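Local coordinates for protein tRNA (guanine(6)-N2)-methyltransferase (Thermus thermophilus, PDB 3TMA) that transfers a methyl group from S-adenosyl-L-methionine to N2 of the guanosine at position 6 of tRNA(Phe), at residues A24-E36 with L333-Y345. Sequence-based numbering, arbitrary orientation.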
# COMPACT_ATOMS: atom_id res chain seq x y z
N ALA A 24 -3.04 -9.69 -5.53
CA ALA A 24 -2.76 -8.29 -5.24
C ALA A 24 -1.65 -8.21 -4.18
O ALA A 24 -1.64 -9.00 -3.23
CB ALA A 24 -4.04 -7.56 -4.75
N THR A 25 -0.74 -7.25 -4.33
CA THR A 25 0.32 -7.07 -3.35
C THR A 25 0.13 -5.75 -2.60
O THR A 25 -0.42 -4.78 -3.13
CB THR A 25 1.71 -7.04 -3.99
OG1 THR A 25 1.76 -5.94 -4.90
CG2 THR A 25 1.98 -8.30 -4.77
N THR A 26 0.60 -5.72 -1.35
CA THR A 26 0.47 -4.52 -0.51
C THR A 26 1.73 -4.52 0.39
O THR A 26 2.58 -5.39 0.26
CB THR A 26 -0.86 -4.59 0.31
OG1 THR A 26 -1.08 -3.37 1.02
CG2 THR A 26 -0.88 -5.81 1.31
N HIS A 27 1.83 -3.61 1.36
CA HIS A 27 2.92 -3.75 2.37
C HIS A 27 2.69 -4.99 3.24
O HIS A 27 1.61 -5.18 3.75
CB HIS A 27 3.00 -2.50 3.26
CG HIS A 27 3.20 -1.23 2.49
ND1 HIS A 27 4.44 -0.67 2.27
CD2 HIS A 27 2.30 -0.40 1.89
CE1 HIS A 27 4.30 0.44 1.56
NE2 HIS A 27 3.01 0.64 1.34
N PRO A 28 3.73 -5.80 3.47
CA PRO A 28 3.58 -6.84 4.50
C PRO A 28 3.02 -6.26 5.79
O PRO A 28 3.47 -5.17 6.23
CB PRO A 28 5.03 -7.34 4.72
CG PRO A 28 5.63 -7.22 3.24
CD PRO A 28 5.04 -5.87 2.77
N GLY A 29 2.04 -6.96 6.37
CA GLY A 29 1.34 -6.44 7.56
C GLY A 29 -0.04 -5.84 7.28
O GLY A 29 -0.82 -5.57 8.21
N LEU A 30 -0.33 -5.57 6.02
CA LEU A 30 -1.64 -5.00 5.64
C LEU A 30 -2.53 -6.01 4.89
O LEU A 30 -3.54 -5.62 4.30
CB LEU A 30 -1.42 -3.77 4.73
CG LEU A 30 -0.60 -2.56 5.26
CD1 LEU A 30 -0.60 -1.40 4.20
CD2 LEU A 30 -1.17 -2.04 6.60
N GLU A 31 -2.18 -7.30 4.88
CA GLU A 31 -2.96 -8.32 4.12
C GLU A 31 -4.43 -8.37 4.52
O GLU A 31 -5.30 -8.50 3.65
CB GLU A 31 -2.38 -9.73 4.31
CG GLU A 31 -0.93 -9.85 3.90
CD GLU A 31 0.05 -9.41 5.03
OE1 GLU A 31 -0.40 -9.07 6.15
OE2 GLU A 31 1.26 -9.38 4.78
N ASP A 32 -4.70 -8.35 5.83
CA ASP A 32 -6.06 -8.42 6.31
C ASP A 32 -6.94 -7.28 5.79
O ASP A 32 -8.09 -7.51 5.42
CB ASP A 32 -6.16 -8.53 7.83
CG ASP A 32 -5.42 -7.42 8.57
OD1 ASP A 32 -4.74 -6.55 7.94
OD2 ASP A 32 -5.50 -7.44 9.82
N LEU A 33 -6.43 -6.09 5.69
CA LEU A 33 -7.15 -4.93 5.12
C LEU A 33 -7.32 -5.06 3.59
O LEU A 33 -8.35 -4.70 3.05
CB LEU A 33 -6.40 -3.62 5.45
CG LEU A 33 -6.27 -3.17 6.91
CD1 LEU A 33 -5.66 -4.30 7.77
CD2 LEU A 33 -5.37 -1.95 6.97
N LEU A 34 -6.29 -5.49 2.96
CA LEU A 34 -6.41 -5.71 1.52
C LEU A 34 -7.45 -6.78 1.24
O LEU A 34 -8.25 -6.67 0.29
CB LEU A 34 -5.05 -6.15 0.96
CG LEU A 34 -5.11 -6.50 -0.53
CD1 LEU A 34 -5.57 -5.31 -1.37
CD2 LEU A 34 -3.74 -6.99 -1.00
N LEU A 35 -7.48 -7.81 2.08
CA LEU A 35 -8.47 -8.87 1.94
C LEU A 35 -9.90 -8.33 2.09
O LEU A 35 -10.79 -8.68 1.30
CB LEU A 35 -8.21 -10.00 2.94
CG LEU A 35 -9.27 -11.08 3.04
CD1 LEU A 35 -9.36 -11.81 1.71
CD2 LEU A 35 -8.98 -12.05 4.22
N GLU A 36 -10.11 -7.41 3.03
CA GLU A 36 -11.43 -6.76 3.16
C GLU A 36 -11.84 -5.96 1.92
O GLU A 36 -13.02 -5.99 1.51
CB GLU A 36 -11.51 -5.88 4.41
CG GLU A 36 -11.33 -6.71 5.68
CD GLU A 36 -11.06 -5.88 6.95
OE1 GLU A 36 -11.24 -4.64 6.95
OE2 GLU A 36 -10.65 -6.51 7.95
N LEU A 333 -4.50 2.13 24.49
CA LEU A 333 -3.85 1.56 23.33
C LEU A 333 -4.73 0.38 22.85
O LEU A 333 -4.89 -0.59 23.57
CB LEU A 333 -2.41 1.14 23.69
CG LEU A 333 -1.62 0.31 22.66
CD1 LEU A 333 -1.73 0.95 21.33
CD2 LEU A 333 -0.14 0.18 23.09
N ARG A 334 -5.41 0.53 21.71
CA ARG A 334 -6.43 -0.44 21.31
C ARG A 334 -5.88 -1.48 20.38
O ARG A 334 -6.31 -2.62 20.44
CB ARG A 334 -7.62 0.25 20.64
CG ARG A 334 -8.44 1.10 21.58
CD ARG A 334 -9.63 0.30 22.15
NE ARG A 334 -9.35 -0.25 23.46
CZ ARG A 334 -9.92 0.16 24.59
NH1 ARG A 334 -9.58 -0.41 25.73
NH2 ARG A 334 -10.83 1.13 24.59
N HIS A 335 -4.97 -1.10 19.49
CA HIS A 335 -4.37 -2.05 18.52
C HIS A 335 -2.93 -1.64 18.25
O HIS A 335 -2.62 -0.45 18.17
CB HIS A 335 -5.11 -2.03 17.13
CG HIS A 335 -6.59 -2.29 17.23
ND1 HIS A 335 -7.11 -3.55 17.49
CD2 HIS A 335 -7.65 -1.45 17.14
CE1 HIS A 335 -8.44 -3.47 17.54
NE2 HIS A 335 -8.79 -2.21 17.34
N ALA A 336 -2.11 -2.61 17.92
CA ALA A 336 -0.77 -2.34 17.46
C ALA A 336 -0.47 -3.42 16.43
O ALA A 336 -0.90 -4.59 16.60
CB ALA A 336 0.24 -2.42 18.64
N ARG A 337 0.18 -3.04 15.34
CA ARG A 337 0.65 -4.05 14.40
C ARG A 337 1.95 -3.60 13.77
O ARG A 337 2.29 -2.40 13.76
CB ARG A 337 -0.40 -4.27 13.30
CG ARG A 337 -0.60 -3.05 12.40
CD ARG A 337 -1.50 -3.41 11.16
NE ARG A 337 -2.83 -3.87 11.58
CZ ARG A 337 -3.59 -4.71 10.85
NH1 ARG A 337 -4.77 -5.13 11.32
NH2 ARG A 337 -3.18 -5.13 9.67
N VAL A 338 2.65 -4.55 13.17
CA VAL A 338 3.90 -4.27 12.50
C VAL A 338 3.61 -4.16 10.99
O VAL A 338 2.85 -4.97 10.43
CB VAL A 338 4.91 -5.38 12.76
CG1 VAL A 338 6.18 -5.08 11.99
CG2 VAL A 338 5.19 -5.43 14.29
N VAL A 339 4.21 -3.18 10.31
CA VAL A 339 3.97 -3.06 8.83
C VAL A 339 5.32 -2.77 8.17
O VAL A 339 6.16 -2.08 8.77
CB VAL A 339 2.99 -1.90 8.53
CG1 VAL A 339 2.84 -1.67 6.97
CG2 VAL A 339 1.59 -2.23 9.10
N GLU A 340 5.55 -3.32 6.97
CA GLU A 340 6.81 -3.06 6.29
C GLU A 340 6.68 -1.83 5.43
O GLU A 340 5.79 -1.77 4.58
CB GLU A 340 7.28 -4.24 5.41
CG GLU A 340 8.59 -3.89 4.58
CD GLU A 340 8.33 -3.15 3.21
OE1 GLU A 340 7.15 -2.92 2.83
OE2 GLU A 340 9.29 -2.79 2.49
N GLN A 341 7.61 -0.89 5.59
CA GLN A 341 7.63 0.33 4.79
C GLN A 341 9.08 0.73 4.43
O GLN A 341 9.93 0.93 5.31
CB GLN A 341 6.97 1.49 5.56
CG GLN A 341 7.23 2.86 4.92
CD GLN A 341 6.81 4.04 5.80
OE1 GLN A 341 6.84 3.99 7.04
NE2 GLN A 341 6.43 5.12 5.15
N GLY A 342 9.35 0.79 3.13
CA GLY A 342 10.67 1.14 2.62
C GLY A 342 11.80 0.26 3.15
O GLY A 342 12.85 0.76 3.48
N GLY A 343 11.56 -1.04 3.28
CA GLY A 343 12.57 -1.95 3.81
C GLY A 343 12.72 -2.04 5.34
O GLY A 343 13.49 -2.85 5.82
N VAL A 344 11.97 -1.24 6.10
CA VAL A 344 12.04 -1.28 7.56
C VAL A 344 10.66 -1.52 8.16
O VAL A 344 9.69 -1.65 7.39
CB VAL A 344 12.79 -0.05 8.18
CG1 VAL A 344 14.22 0.06 7.58
CG2 VAL A 344 12.03 1.27 7.97
N TYR A 345 10.56 -1.65 9.49
CA TYR A 345 9.30 -2.13 10.07
C TYR A 345 8.73 -1.22 11.17
O TYR A 345 8.85 -1.52 12.38
CB TYR A 345 9.50 -3.55 10.63
CG TYR A 345 9.60 -4.59 9.56
CD1 TYR A 345 10.78 -4.79 8.88
CD2 TYR A 345 8.48 -5.34 9.18
CE1 TYR A 345 10.90 -5.79 7.91
CE2 TYR A 345 8.59 -6.34 8.20
CZ TYR A 345 9.81 -6.55 7.58
OH TYR A 345 9.94 -7.50 6.60
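G29 lies against V339, CA to CA 4.5 Å, where the type II turn H27–L30 meets the chain leaving strand 331-338. Beside it P28 O accepts E340 N at 2.9 Å in a nearly straight bond (164°), and V339 CA–H makes a bent CH···O contact to the same oxygen. The tightly packed part adds an apolar patch to these backbone contacts: V339, with CG1 anti to its backbone N (174°), sets that methyl against H27 CB, while CG2 meets L30 CD2 at 3.7 Å, and helix 189-198 backs L30 and H27. H27 ND1 gives E340 O a weak bond; its NE2 is held by T188 OG1. The contact bridges the N-terminal, THUMP-containing half and the Rossmann-fold methyltransferase domain, at the end of edge strand 331-338 and the loop after it. Toward the more open side charge takes over, though L33 CD1 still packs obliquely against the guanidinium. R337, bent at chi3 (60°), reaches D32 end-on, NH2 to OD1 at 2.7 Å and NH1 to OD2 at 2.8 Å, both on syn lone pairs. R337 NH2 also bonds G29 O at 2.8 Å, so three bonds fix the guanidinium. On the P28 flank, E340 lies alongside the proline ring, and OE2 takes G343 N from above the carboxylate plane.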